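Local structure of tryptophanyl-tRNA synthetase (Thermus thermophilus, 2EL7) at residues Leu67-Ala71 against Arg288-Lys293; Leu106-Phe112 against Leu126-Val131; Trp214-Leu220 against Lys271-Phe275. The protein probably catalyses the ATP-dependent attachment of tryptophan to its cognate tRNA, as a homodimeric class I aminoacyl-tRNA synthetase. All blocks are in the same frame, centred on the assembly; numbering follows the deposited sequence.

Contact 1: residues Leu67-Ala71 against Arg288-Lys293; sequences LVNIA and RAEALK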
ATOM      1  N   LEU A  67      19.548   7.204 -17.054  1.00 29.71           N
ATOM      2  CA  LEU A  67      20.588   7.557 -17.998  1.00 33.73           C
ATOM      3  C   LEU A  67      21.306   8.834 -17.615  1.00 27.33           C
ATOM      4  O   LEU A  67      22.528   8.855 -17.510  1.00 29.56           O
ATOM      5  CB  LEU A  67      20.016   7.692 -19.417  1.00 35.56           C
ATOM      6  CG  LEU A  67      21.010   7.994 -20.558  1.00 40.88           C
ATOM      7  CD1 LEU A  67      20.373   7.573 -21.865  1.00 31.07           C
ATOM      8  CD2 LEU A  67      21.394   9.499 -20.590  1.00 29.48           C
ATOM      9  N   VAL A  68      20.555   9.896 -17.392  1.00 22.24           N
ATOM     10  CA  VAL A  68      21.207  11.153 -17.076  1.00 32.31           C
ATOM     11  C   VAL A  68      21.968  11.166 -15.750  1.00 25.98           C
ATOM     12  O   VAL A  68      23.048  11.753 -15.664  1.00 25.46           O
ATOM     13  CB  VAL A  68      20.217  12.337 -17.132  1.00 35.59           C
ATOM     14  CG1 VAL A  68      20.978  13.633 -16.880  1.00 47.73           C
ATOM     15  CG2 VAL A  68      19.552  12.397 -18.512  1.00 34.89           C
ATOM     16  N   ASN A  69      21.431  10.523 -14.728  1.00 11.74           N
ATOM     17  CA  ASN A  69      22.139  10.489 -13.462  1.00 29.23           C
ATOM     18  C   ASN A  69      23.387   9.635 -13.567  1.00 30.48           C
ATOM     19  O   ASN A  69      24.389   9.908 -12.913  1.00 36.12           O
ATOM     20  CB  ASN A  69      21.226  10.004 -12.348  1.00 32.57           C
ATOM     21  CG  ASN A  69      20.361  11.114 -11.816  1.00 32.10           C
ATOM     22  OD1 ASN A  69      20.843  11.988 -11.127  1.00 35.27           O
ATOM     23  ND2 ASN A  69      19.088  11.105 -12.174  1.00 29.59           N
ATOM     24  N   ILE A  70      23.342   8.599 -14.390  1.00 33.33           N
ATOM     25  CA  ILE A  70      24.536   7.803 -14.587  1.00 27.42           C
ATOM     26  C   ILE A  70      25.515   8.693 -15.374  1.00 30.98           C
ATOM     27  O   ILE A  70      26.711   8.696 -15.092  1.00 24.21           O
ATOM     28  CB  ILE A  70      24.239   6.532 -15.379  1.00 24.04           C
ATOM     29  CG1 ILE A  70      23.413   5.584 -14.507  1.00 23.66           C
ATOM     30  CG2 ILE A  70      25.546   5.870 -15.831  1.00 17.47           C
ATOM     31  CD1 ILE A  70      22.900   4.348 -15.242  1.00 15.69           C
ATOM     32  N   ALA A  71      25.012   9.459 -16.346  1.00 23.85           N
ATOM     33  CA  ALA A  71      25.911  10.336 -17.116  1.00 30.71           C
ATOM     34  C   ALA A  71      26.552  11.381 -16.204  1.00 30.77           C
ATOM     35  O   ALA A  71      27.729  11.692 -16.352  1.00 31.54           O
ATOM     36  CB  ALA A  71      25.162  11.039 -18.262  1.00 23.13           C
ATOM     37  N   ARG A 288      29.278  10.975 -21.920  1.00 29.97           N
ATOM     38  CA  ARG A 288      28.684   9.772 -21.323  1.00 32.89           C
ATOM     39  C   ARG A 288      27.224   9.626 -21.762  1.00 28.60           C
ATOM     40  O   ARG A 288      26.801   8.556 -22.196  1.00 27.38           O
ATOM     41  CB  ARG A 288      28.714   9.793 -19.797  1.00 34.59           C
ATOM     42  CG  ARG A 288      30.054   9.524 -19.134  1.00 43.15           C
ATOM     43  CD  ARG A 288      29.888   9.345 -17.602  1.00 38.91           C
ATOM     44  NE  ARG A 288      31.092   9.740 -16.875  1.00 55.59           N
ATOM     45  CZ  ARG A 288      31.408  10.992 -16.534  1.00 48.29           C
ATOM     46  NH1 ARG A 288      32.539  11.238 -15.886  1.00 54.89           N
ATOM     47  NH2 ARG A 288      30.593  11.996 -16.810  1.00 51.04           N
ATOM     48  N   ALA A 289      26.452  10.699 -21.649  1.00 26.67           N
ATOM     49  CA  ALA A 289      25.048  10.640 -22.062  1.00 34.78           C
ATOM     50  C   ALA A 289      24.922  10.104 -23.492  1.00 31.81           C
ATOM     51  O   ALA A 289      24.066   9.276 -23.775  1.00 41.94           O
ATOM     52  CB  ALA A 289      24.395  12.018 -21.960  1.00 21.51           C
ATOM     53  N   GLU A 290      25.784  10.573 -24.384  1.00 39.09           N
ATOM     54  CA  GLU A 290      25.760  10.124 -25.780  1.00 40.63           C
ATOM     55  C   GLU A 290      26.100   8.626 -25.910  1.00 35.53           C
ATOM     56  O   GLU A 290      25.514   7.901 -26.716  1.00 29.20           O
ATOM     57  CB  GLU A 290      26.740  10.964 -26.615  1.00 36.34           C
ATOM     58  CG  GLU A 290      26.569  10.774 -28.105  1.00 56.07           C
ATOM     59  CD  GLU A 290      25.095  10.556 -28.512  1.00 74.07           C
ATOM     60  OE1 GLU A 290      24.710   9.386 -28.806  1.00 63.53           O
ATOM     61  OE2 GLU A 290      24.324  11.555 -28.528  1.00 68.37           O
ATOM     62  N   ALA A 291      27.047   8.169 -25.110  1.00 24.77           N
ATOM     63  CA  ALA A 291      27.427   6.768 -25.140  1.00 31.47           C
ATOM     64  C   ALA A 291      26.287   5.914 -24.563  1.00 30.51           C
ATOM     65  O   ALA A 291      25.977   4.842 -25.094  1.00 33.49           O
ATOM     66  CB  ALA A 291      28.729   6.553 -24.335  1.00 22.73           C
ATOM     67  N   LEU A 292      25.656   6.379 -23.487  1.00 22.54           N
ATOM     68  CA  LEU A 292      24.563   5.605 -22.916  1.00 28.74           C
ATOM     69  C   LEU A 292      23.377   5.635 -23.871  1.00 25.85           C
ATOM     70  O   LEU A 292      22.700   4.641 -24.050  1.00 25.98           O
ATOM     71  CB  LEU A 292      24.170   6.153 -21.545  1.00 29.30           C
ATOM     72  CG  LEU A 292      25.323   6.084 -20.537  1.00 32.54           C
ATOM     73  CD1 LEU A 292      25.069   7.030 -19.369  1.00 25.15           C
ATOM     74  CD2 LEU A 292      25.497   4.641 -20.059  1.00 27.47           C
ATOM     75  N   LYS A 293      23.139   6.776 -24.499  1.00 30.19           N
ATOM     76  CA  LYS A 293      22.037   6.875 -25.442  1.00 32.16           C
ATOM     77  C   LYS A 293      22.196   5.845 -26.585  1.00 35.00           C
ATOM     78  O   LYS A 293      21.198   5.281 -27.044  1.00 29.62           O
ATOM     79  CB  LYS A 293      21.938   8.296 -25.996  1.00 32.82           C
ATOM     80  CG  LYS A 293      20.701   8.537 -26.856  1.00 49.32           C
ATOM     81  CD  LYS A 293      20.641   9.976 -27.403  1.00 63.77           C
ATOM     82  CE  LYS A 293      19.615  10.129 -28.559  1.00 60.64           C
ATOM     83  NZ  LYS A 293      19.645  11.502 -29.170  1.00 54.57           N
TER
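Arg288 packs on the C-terminal end of helix 55-72 through Ala71. Its CB rests against Ala71 CA, and the chain, extended from CG to NE, runs past the Ala71 carbonyl until NH2 lies 2.9 Å from Ala71 O. The hydrogen bond is weak, bent to 126° and oblique to the guanidinium, but a positive group probably suits a helix end where carbonyls run short of backbone donors. Ala289 follows, and its small size matters: Ala71 CB comes within 3.6 Å of Ala289 N and the two CB atoms lie 3.9 Å apart, so the backbones can draw close. One turn on, Leu292 slides past Leu67 in the opposite direction, its CB 3.8 Å from Leu67 CG, while its CD1 lies 3.8 Å from Ile70 CG2. Lys293 offers backbone, its N 3.9 Å from Leu67 CD1, and sends its amine away. With CG anti to the backbone N (chi1 -177°), Leu67 spreads one methyl to Lys293 and the other to Ala289; an alanine here would probably open a gap between Ala289, Leu292 and the Lys293 backbone. Tyr298 and Val299 of helix 296-324 pack on Leu292. Segments 67-71 and 288-293, axes 8.9 Å apart at closest and 137° between directions, form an oblique, roughly antiparallel helix pair joining the C-terminal helical region to the crossover helix between parallel strands 37-41 and 80-83 of the class I Rossmann fold.

Contact 2: residues Leu106-Phe112 against Leu126-Val131; sequences LTRMTQF and LLMYPV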
ATOM      1  N   LEU A 106       0.103  12.638   9.890  1.00 33.44           N
ATOM      2  CA  LEU A 106       0.157  12.774   8.437  1.00 27.01           C
ATOM      3  C   LEU A 106      -0.541  14.045   7.990  1.00 23.23           C
ATOM      4  O   LEU A 106      -0.001  14.804   7.187  1.00 26.01           O
ATOM      5  CB  LEU A 106      -0.467  11.562   7.749  1.00 22.29           C
ATOM      6  CG  LEU A 106       0.327  10.275   7.927  1.00 22.26           C
ATOM      7  CD1 LEU A 106      -0.466   9.104   7.427  1.00 26.12           C
ATOM      8  CD2 LEU A 106       1.634  10.399   7.201  1.00 19.55           C
ATOM      9  N   THR A 107      -1.730  14.295   8.516  1.00 21.26           N
ATOM     10  CA  THR A 107      -2.454  15.497   8.130  1.00 22.11           C
ATOM     11  C   THR A 107      -1.655  16.773   8.441  1.00 27.87           C
ATOM     12  O   THR A 107      -1.844  17.805   7.792  1.00 32.87           O
ATOM     13  CB  THR A 107      -3.855  15.527   8.795  1.00 22.64           C
ATOM     14  OG1 THR A 107      -3.724  15.513  10.218  1.00 47.56           O
ATOM     15  CG2 THR A 107      -4.643  14.287   8.408  1.00 16.78           C
ATOM     16  N   ARG A 108      -0.718  16.695   9.385  1.00 25.09           N
ATOM     17  CA  ARG A 108       0.094  17.857   9.732  1.00 27.03           C
ATOM     18  C   ARG A 108       1.439  17.949   9.031  1.00 31.57           C
ATOM     19  O   ARG A 108       2.211  18.869   9.316  1.00 32.01           O
ATOM     20  CB  ARG A 108       0.342  17.919  11.238  1.00 20.38           C
ATOM     21  CG  ARG A 108      -0.896  18.132  12.027  1.00 25.13           C
ATOM     22  CD  ARG A 108      -0.620  18.166  13.503  1.00 32.67           C
ATOM     23  NE  ARG A 108      -1.776  17.589  14.157  1.00 42.03           N
ATOM     24  CZ  ARG A 108      -1.789  16.384  14.695  1.00 40.57           C
ATOM     25  NH1 ARG A 108      -2.896  15.916  15.256  1.00 51.92           N
ATOM     26  NH2 ARG A 108      -0.679  15.662  14.709  1.00 51.65           N
ATOM     27  N   MET A 109       1.754  17.001   8.153  1.00 31.65           N
ATOM     28  CA  MET A 109       3.027  17.076   7.443  1.00 31.86           C
ATOM     29  C   MET A 109       2.917  18.322   6.588  1.00 34.09           C
ATOM     30  O   MET A 109       1.884  18.564   5.955  1.00 30.17           O
ATOM     31  CB  MET A 109       3.251  15.861   6.545  1.00 29.36           C
ATOM     32  CG  MET A 109       3.341  14.536   7.308  1.00 41.10           C
ATOM     33  SD  MET A 109       4.892  14.247   8.161  1.00 37.31           S
ATOM     34  CE  MET A 109       6.043  14.092   6.726  1.00 26.56           C
ATOM     35  N   THR A 110       3.980  19.114   6.589  1.00 26.18           N
ATOM     36  CA  THR A 110       4.014  20.343   5.846  1.00 27.26           C
ATOM     37  C   THR A 110       3.622  20.218   4.383  1.00 29.34           C
ATOM     38  O   THR A 110       2.871  21.046   3.884  1.00 35.28           O
ATOM     39  CB  THR A 110       5.401  20.967   5.900  1.00 30.35           C
ATOM     40  OG1 THR A 110       5.804  21.091   7.259  1.00 29.77           O
ATOM     41  CG2 THR A 110       5.395  22.347   5.253  1.00 27.92           C
ATOM     42  N   GLN A 111       4.115  19.196   3.691  1.00 34.16           N
ATOM     43  CA  GLN A 111       3.809  19.080   2.272  1.00 34.45           C
ATOM     44  C   GLN A 111       2.343  18.876   2.023  1.00 31.50           C
ATOM     45  O   GLN A 111       1.740  19.603   1.238  1.00 37.14           O
ATOM     46  CB  GLN A 111       4.638  17.973   1.602  1.00 36.77           C
ATOM     47  CG  GLN A 111       6.071  18.410   1.321  1.00 50.96           C
ATOM     48  CD  GLN A 111       6.675  17.756   0.067  1.00 66.54           C
ATOM     49  OE1 GLN A 111       6.020  17.653  -0.982  1.00 77.38           O
ATOM     50  NE2 GLN A 111       7.931  17.341   0.164  1.00 52.12           N
ATOM     51  N   PHE A 112       1.758  17.892   2.694  1.00 33.96           N
ATOM     52  CA  PHE A 112       0.335  17.626   2.535  1.00 29.27           C
ATOM     53  C   PHE A 112      -0.507  18.858   2.858  1.00 32.98           C
ATOM     54  O   PHE A 112      -1.435  19.193   2.122  1.00 39.92           O
ATOM     55  CB  PHE A 112      -0.110  16.487   3.451  1.00 21.52           C
ATOM     56  CG  PHE A 112      -1.601  16.386   3.591  1.00 24.32           C
ATOM     57  CD1 PHE A 112      -2.374  15.809   2.580  1.00 22.33           C
ATOM     58  CD2 PHE A 112      -2.236  16.885   4.718  1.00 16.53           C
ATOM     59  CE1 PHE A 112      -3.751  15.730   2.696  1.00 26.04           C
ATOM     60  CE2 PHE A 112      -3.633  16.813   4.852  1.00 26.06           C
ATOM     61  CZ  PHE A 112      -4.391  16.235   3.841  1.00 28.49           C
ATOM     62  N   LEU A 126      -1.383  12.010  -1.760  1.00 31.02           N
ATOM     63  CA  LEU A 126      -0.613  13.099  -1.151  1.00 35.06           C
ATOM     64  C   LEU A 126      -0.463  12.819   0.357  1.00 35.19           C
ATOM     65  O   LEU A 126       0.647  12.898   0.907  1.00 25.60           O
ATOM     66  CB  LEU A 126      -1.313  14.473  -1.315  1.00 33.44           C
ATOM     67  CG  LEU A 126      -1.444  15.235  -2.648  1.00 48.95           C
ATOM     68  CD1 LEU A 126      -0.435  14.684  -3.679  1.00 33.95           C
ATOM     69  CD2 LEU A 126      -2.905  15.144  -3.171  1.00 37.58           C
ATOM     70  N   LEU A 127      -1.578  12.491   1.022  1.00 18.66           N
ATOM     71  CA  LEU A 127      -1.528  12.234   2.458  1.00 28.80           C
ATOM     72  C   LEU A 127      -0.648  11.041   2.850  1.00 29.98           C
ATOM     73  O   LEU A 127       0.174  11.148   3.761  1.00 29.57           O
ATOM     74  CB  LEU A 127      -2.937  12.009   3.033  1.00 24.31           C
ATOM     75  CG  LEU A 127      -2.969  11.672   4.541  1.00 28.20           C
ATOM     76  CD1 LEU A 127      -2.693  12.937   5.339  1.00 27.26           C
ATOM     77  CD2 LEU A 127      -4.324  11.101   4.947  1.00 17.15           C
ATOM     78  N   MET A 128      -0.823   9.920   2.152  1.00 25.64           N
ATOM     79  CA  MET A 128      -0.097   8.681   2.440  1.00 24.89           C
ATOM     80  C   MET A 128       1.336   8.551   1.865  1.00 26.24           C
ATOM     81  O   MET A 128       2.062   7.619   2.225  1.00 21.45           O
ATOM     82  CB  MET A 128      -0.934   7.474   1.974  1.00 17.30           C
ATOM     83  CG  MET A 128      -2.351   7.434   2.513  1.00 19.33           C
ATOM     84  SD  MET A 128      -2.351   7.603   4.320  1.00 29.07           S
ATOM     85  CE  MET A 128      -1.203   6.359   4.780  1.00 26.26           C
ATOM     86  N   TYR A 129       1.762   9.467   1.003  1.00 16.56           N
ATOM     87  CA  TYR A 129       3.103   9.327   0.428  1.00 18.32           C
ATOM     88  C   TYR A 129       4.236   9.193   1.438  1.00 22.07           C
ATOM     89  O   TYR A 129       5.147   8.381   1.256  1.00 27.80           O
ATOM     90  CB  TYR A 129       3.415  10.483  -0.516  1.00 22.16           C
ATOM     91  CG  TYR A 129       4.689  10.288  -1.308  1.00 25.77           C
ATOM     92  CD1 TYR A 129       4.834   9.211  -2.174  1.00 15.32           C
ATOM     93  CD2 TYR A 129       5.772  11.182  -1.173  1.00 19.43           C
ATOM     94  CE1 TYR A 129       6.028   9.021  -2.889  1.00 22.07           C
ATOM     95  CE2 TYR A 129       6.953  11.001  -1.879  1.00 14.54           C
ATOM     96  CZ  TYR A 129       7.079   9.922  -2.733  1.00 20.05           C
ATOM     97  OH  TYR A 129       8.262   9.740  -3.428  1.00 25.60           O
ATOM     98  N   PRO A 130       4.210   9.982   2.522  1.00 27.65           N
ATOM     99  CA  PRO A 130       5.322   9.822   3.472  1.00 22.91           C
ATOM    100  C   PRO A 130       5.444   8.404   4.042  1.00 19.63           C
ATOM    101  O   PRO A 130       6.553   7.942   4.343  1.00 20.37           O
ATOM    102  CB  PRO A 130       5.021  10.872   4.533  1.00 15.52           C
ATOM    103  CG  PRO A 130       4.344  11.977   3.701  1.00 22.22           C
ATOM    104  CD  PRO A 130       3.395  11.174   2.840  1.00 22.71           C
ATOM    105  N   VAL A 131       4.319   7.704   4.196  1.00 24.17           N
ATOM    106  CA  VAL A 131       4.367   6.329   4.715  1.00 20.39           C
ATOM    107  C   VAL A 131       5.052   5.430   3.673  1.00 24.80           C
ATOM    108  O   VAL A 131       5.864   4.570   4.035  1.00 21.32           O
ATOM    109  CB  VAL A 131       2.959   5.808   5.059  1.00 26.66           C
ATOM    110  CG1 VAL A 131       3.041   4.362   5.620  1.00 14.64           C
ATOM    111  CG2 VAL A 131       2.333   6.742   6.107  1.00 19.30           C
TER
HETATM  112  O   HOH W   1       1.043  13.756   4.569  1.00 25.48           O
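Phe112 and Leu127 bring the two backbones closest, with CA atoms 5.7 Å apart, where helix 110-115, just after the turn that follows helix 103-107, meets helix 124-139. Met109 takes the N-cap position of helix 110-115. The opposing helix is kinked: Pro130 has no amide hydrogen to give, and Val131 N, the usual helical donor to Leu127 O, bonds only weakly to Met128 O instead. A water donates to Leu127 O at 2.9 Å and to Leu106 O at 3.0 Å, bridging the two backbones in an otherwise apolar contact. Leu106 is a knob in the hole formed by Leu127, Met128, Pro130 and Val131; its two methyls reach Val131 CG2, and CD1 also meets Met128 CE at 3.9 Å. This knobs-into-holes packing lies at the dimer interface, where Leu103 of the second subunit packs on both Phe112 and Leu127, and Met128 meets Met128 of that subunit. A leucine suits the place of Leu127 because its branched end can set a methyl on an aromatic face. Leu127 swings CG opposite its own amide nitrogen (chi1 178°), which carries CD1 over the centre of the Phe112 face, 3.8 Å from the centroid and 1° off the normal, a CH-pi contact; the same CD1 lies 3.6 Å from Leu106 CB. Thr107 adds its methyl CG2 alongside Leu127, while its OG1 is bonded to Gly104 O. Met109, flexible enough to fold at chi2 and chi3, brings CE within 4.0 Å of Pro130 CB, and Leu157 of helix 153-169 packs on the same proline.

Contact 3: residues Trp214-Leu220 against Lys271-Phe275; sequences WQKIQHL and KRILF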
ATOM      1  N   TRP A 214      24.019  28.933 -24.494  1.00 43.17           N
ATOM      2  CA  TRP A 214      24.685  30.168 -24.889  1.00 48.51           C
ATOM      3  C   TRP A 214      23.732  31.346 -24.756  1.00 49.25           C
ATOM      4  O   TRP A 214      24.033  32.323 -24.056  1.00 46.46           O
ATOM      5  CB  TRP A 214      25.177  30.071 -26.339  1.00 57.06           C
ATOM      6  CG  TRP A 214      25.882  31.314 -26.858  1.00 59.58           C
ATOM      7  CD1 TRP A 214      25.773  31.852 -28.115  1.00 59.35           C
ATOM      8  CD2 TRP A 214      26.817  32.143 -26.150  1.00 56.35           C
ATOM      9  NE1 TRP A 214      26.575  32.962 -28.229  1.00 62.45           N
ATOM     10  CE2 TRP A 214      27.229  33.164 -27.041  1.00 61.01           C
ATOM     11  CE3 TRP A 214      27.346  32.123 -24.852  1.00 48.77           C
ATOM     12  CZ2 TRP A 214      28.150  34.159 -26.674  1.00 63.94           C
ATOM     13  CZ3 TRP A 214      28.263  33.113 -24.483  1.00 54.21           C
ATOM     14  CH2 TRP A 214      28.655  34.118 -25.393  1.00 59.42           C
ATOM     15  N   GLN A 215      22.581  31.246 -25.415  1.00 40.56           N
ATOM     16  CA  GLN A 215      21.607  32.324 -25.374  1.00 44.91           C
ATOM     17  C   GLN A 215      21.262  32.728 -23.944  1.00 46.63           C
ATOM     18  O   GLN A 215      21.061  33.908 -23.671  1.00 45.31           O
ATOM     19  CB  GLN A 215      20.334  31.944 -26.148  1.00 44.93           C
ATOM     20  CG  GLN A 215      20.519  31.875 -27.657  1.00 56.59           C
ATOM     21  CD  GLN A 215      21.035  33.189 -28.250  1.00 72.83           C
ATOM     22  OE1 GLN A 215      20.413  34.251 -28.089  1.00 79.27           O
ATOM     23  NE2 GLN A 215      22.173  33.123 -28.937  1.00 59.26           N
ATOM     24  N   LYS A 216      21.204  31.760 -23.030  1.00 45.97           N
ATOM     25  CA  LYS A 216      20.882  32.071 -21.638  1.00 44.40           C
ATOM     26  C   LYS A 216      21.995  32.858 -20.942  1.00 49.67           C
ATOM     27  O   LYS A 216      21.725  33.746 -20.135  1.00 55.07           O
ATOM     28  CB  LYS A 216      20.563  30.788 -20.868  1.00 34.27           C
ATOM     29  CG  LYS A 216      19.212  30.199 -21.240  1.00 31.62           C
ATOM     30  CD  LYS A 216      18.942  28.929 -20.476  1.00 38.11           C
ATOM     31  CE  LYS A 216      17.622  28.293 -20.872  1.00 31.90           C
ATOM     32  NZ  LYS A 216      17.435  26.975 -20.185  1.00 37.87           N
ATOM     33  N   ILE A 217      23.247  32.540 -21.252  1.00 53.02           N
ATOM     34  CA  ILE A 217      24.375  33.257 -20.654  1.00 54.96           C
ATOM     35  C   ILE A 217      24.352  34.666 -21.247  1.00 56.06           C
ATOM     36  O   ILE A 217      24.562  35.669 -20.565  1.00 48.89           O
ATOM     37  CB  ILE A 217      25.726  32.594 -21.032  1.00 49.74           C
ATOM     38  CG1 ILE A 217      25.700  31.109 -20.662  1.00 42.97           C
ATOM     39  CG2 ILE A 217      26.871  33.293 -20.324  1.00 45.03           C
ATOM     40  CD1 ILE A 217      25.405  30.868 -19.231  1.00 37.29           C
ATOM     41  N   GLN A 218      24.092  34.701 -22.547  1.00 60.86           N
ATOM     42  CA  GLN A 218      24.017  35.923 -23.323  1.00 60.35           C
ATOM     43  C   GLN A 218      23.061  36.902 -22.672  1.00 64.60           C
ATOM     44  O   GLN A 218      23.322  38.107 -22.650  1.00 57.13           O
ATOM     45  CB  GLN A 218      23.496  35.591 -24.713  1.00 65.82           C
ATOM     46  CG  GLN A 218      23.766  36.633 -25.761  1.00 75.30           C
ATOM     47  CD  GLN A 218      25.217  36.647 -26.171  1.00 75.07           C
ATOM     48  OE1 GLN A 218      25.814  35.592 -26.392  1.00 61.78           O
ATOM     49  NE2 GLN A 218      25.793  37.842 -26.283  1.00 76.70           N
ATOM     50  N   HIS A 219      21.955  36.368 -22.145  1.00 62.18           N
ATOM     51  CA  HIS A 219      20.914  37.170 -21.513  1.00 55.96           C
ATOM     52  C   HIS A 219      20.948  37.243 -19.995  1.00 56.58           C
ATOM     53  O   HIS A 219      20.034  37.807 -19.397  1.00 53.60           O
ATOM     54  CB  HIS A 219      19.531  36.677 -21.943  1.00 60.28           C
ATOM     55  CG  HIS A 219      19.169  37.018 -23.357  1.00 77.42           C
ATOM     56  ND1 HIS A 219      19.877  36.552 -24.446  1.00 81.15           N
ATOM     57  CD2 HIS A 219      18.148  37.752 -23.863  1.00 81.88           C
ATOM     58  CE1 HIS A 219      19.306  36.977 -25.559  1.00 77.63           C
ATOM     59  NE2 HIS A 219      18.254  37.708 -25.233  1.00 83.62           N
ATOM     60  N   LEU A 220      21.973  36.679 -19.359  1.00 58.94           N
ATOM     61  CA  LEU A 220      22.039  36.755 -17.902  1.00 59.84           C
ATOM     62  C   LEU A 220      21.922  38.222 -17.545  1.00 65.38           C
ATOM     63  O   LEU A 220      22.590  39.070 -18.138  1.00 62.26           O
ATOM     64  CB  LEU A 220      23.356  36.206 -17.351  1.00 47.83           C
ATOM     65  CG  LEU A 220      23.652  34.716 -17.499  1.00 54.21           C
ATOM     66  CD1 LEU A 220      24.884  34.389 -16.664  1.00 51.20           C
ATOM     67  CD2 LEU A 220      22.468  33.877 -17.038  1.00 46.84           C
ATOM     68  N   LYS A 271      31.126  36.562 -20.340  1.00 45.56           N
ATOM     69  CA  LYS A 271      30.143  35.570 -20.741  1.00 44.73           C
ATOM     70  C   LYS A 271      30.746  34.418 -21.538  1.00 45.13           C
ATOM     71  O   LYS A 271      30.357  33.262 -21.360  1.00 47.37           O
ATOM     72  CB  LYS A 271      29.026  36.251 -21.518  1.00 43.55           C
ATOM     73  CG  LYS A 271      28.185  37.158 -20.627  1.00 43.59           C
ATOM     74  CD  LYS A 271      27.123  37.905 -21.414  1.00 48.86           C
ATOM     75  CE  LYS A 271      26.128  38.575 -20.482  1.00 46.18           C
ATOM     76  NZ  LYS A 271      25.202  39.466 -21.211  1.00 47.18           N
ATOM     77  N   ARG A 272      31.705  34.731 -22.403  1.00 50.36           N
ATOM     78  CA  ARG A 272      32.379  33.718 -23.208  1.00 43.51           C
ATOM     79  C   ARG A 272      33.329  32.909 -22.327  1.00 44.92           C
ATOM     80  O   ARG A 272      33.513  31.708 -22.554  1.00 43.53           O
ATOM     81  CB  ARG A 272      33.183  34.368 -24.338  1.00 50.04           C
ATOM     82  CG  ARG A 272      32.389  35.269 -25.269  1.00 62.44           C
ATOM     83  CD  ARG A 272      32.078  34.609 -26.610  1.00 70.43           C
ATOM     84  NE  ARG A 272      33.270  34.056 -27.260  1.00 80.00           N
ATOM     85  CZ  ARG A 272      33.393  33.843 -28.572  1.00 75.82           C
ATOM     86  NH1 ARG A 272      32.398  34.145 -29.404  1.00 71.85           N
ATOM     87  NH2 ARG A 272      34.507  33.305 -29.052  1.00 67.87           N
ATOM     88  N   ILE A 273      33.953  33.552 -21.338  1.00 40.74           N
ATOM     89  CA  ILE A 273      34.859  32.811 -20.459  1.00 43.13           C
ATOM     90  C   ILE A 273      33.980  31.850 -19.660  1.00 47.80           C
ATOM     91  O   ILE A 273      34.357  30.697 -19.435  1.00 44.38           O
ATOM     92  CB  ILE A 273      35.598  33.700 -19.451  1.00 43.72           C
ATOM     93  CG1 ILE A 273      36.452  34.752 -20.164  1.00 57.36           C
ATOM     94  CG2 ILE A 273      36.469  32.826 -18.565  1.00 34.43           C
ATOM     95  CD1 ILE A 273      37.809  34.252 -20.618  1.00 55.25           C
ATOM     96  N   LEU A 274      32.813  32.338 -19.232  1.00 39.09           N
ATOM     97  CA  LEU A 274      31.866  31.521 -18.480  1.00 40.68           C
ATOM     98  C   LEU A 274      31.387  30.333 -19.330  1.00 38.12           C
ATOM     99  O   LEU A 274      31.438  29.186 -18.900  1.00 33.30           O
ATOM    100  CB  LEU A 274      30.657  32.354 -18.062  1.00 39.82           C
ATOM    101  CG  LEU A 274      29.487  31.536 -17.494  1.00 41.24           C
ATOM    102  CD1 LEU A 274      29.940  30.753 -16.242  1.00 33.21           C
ATOM    103  CD2 LEU A 274      28.334  32.464 -17.171  1.00 38.84           C
ATOM    104  N   PHE A 275      30.925  30.631 -20.539  1.00 35.01           N
ATOM    105  CA  PHE A 275      30.448  29.619 -21.459  1.00 31.96           C
ATOM    106  C   PHE A 275      31.503  28.537 -21.700  1.00 45.09           C
ATOM    107  O   PHE A 275      31.265  27.359 -21.415  1.00 47.19           O
ATOM    108  CB  PHE A 275      30.061  30.277 -22.783  1.00 36.38           C
ATOM    109  CG  PHE A 275      29.562  29.317 -23.820  1.00 28.68           C
ATOM    110  CD1 PHE A 275      28.318  28.714 -23.690  1.00 35.10           C
ATOM    111  CD2 PHE A 275      30.340  29.010 -24.929  1.00 37.46           C
ATOM    112  CE1 PHE A 275      27.857  27.819 -24.650  1.00 32.28           C
ATOM    113  CE2 PHE A 275      29.886  28.112 -25.903  1.00 38.24           C
ATOM    114  CZ  PHE A 275      28.639  27.516 -25.757  1.00 35.79           C
TER
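Ile217 and Lys271, with CA atoms 6.2 Å apart, lie where the short segments 214-218 and 271-275 run obliquely antiparallel, axes 9.9 Å apart at closest and 144° between directions. Trp214, its flat indole broad enough to touch both Arg272 and Phe275, packs at the Phe275 end. Its CD2 lies over one face of the Phe275 ring, but the planes stand at 54°, so the rings pack obliquely, with Trp214 CE3 3.7 Å from Phe275 CG. Arg272 brings its methylene CD to 3.7 Å from Trp214 CH2 while its guanidinium stands steeply to the indole. The branched Ile217 suits the middle, its CG2 3.6 Å from Leu274 CD2, and Leu220 reaches the same methyl tip to tip. Lys271 reaches across to the C-terminal end of helix 210-218: its chain, extended beyond CG, passes the Ile217 carbonyl, and NZ donates a hydrogen bond to Gln218 O (2.7 Å) from 47° out of the carbonyl plane, so not on a lone pair. Gln218 ends that helix, so the positive charge probably sits where the helix dipole is negative. Aromatic and aliphatic surface thus holds the helices together, while a long methylene chain delivers a cation to the helix end.

How the contacts relate
Contacts 1 and 3 share helix 267-294, gripped near its end by the Rossmann-fold helix and earlier by helix 210-218, their centres 25 Å apart. Contact 2 lies across the chain's centre from both, 34 Å from contact 1 and 41 Å from contact 3, centre to centre, and it alone touches the second subunit. Each approaches a different part of the predicted active site: Leu67 is about 11 Å from Ser11 of the HIGH region, Val131 about 10 Å from Asp136, predicted to bind tryptophan, and Leu220 about 8 Å from Met196 of the KMSKS region, all between side chains. A phosphate ion, probably from crystallisation, lies about 4 Å from the Met109 side chain.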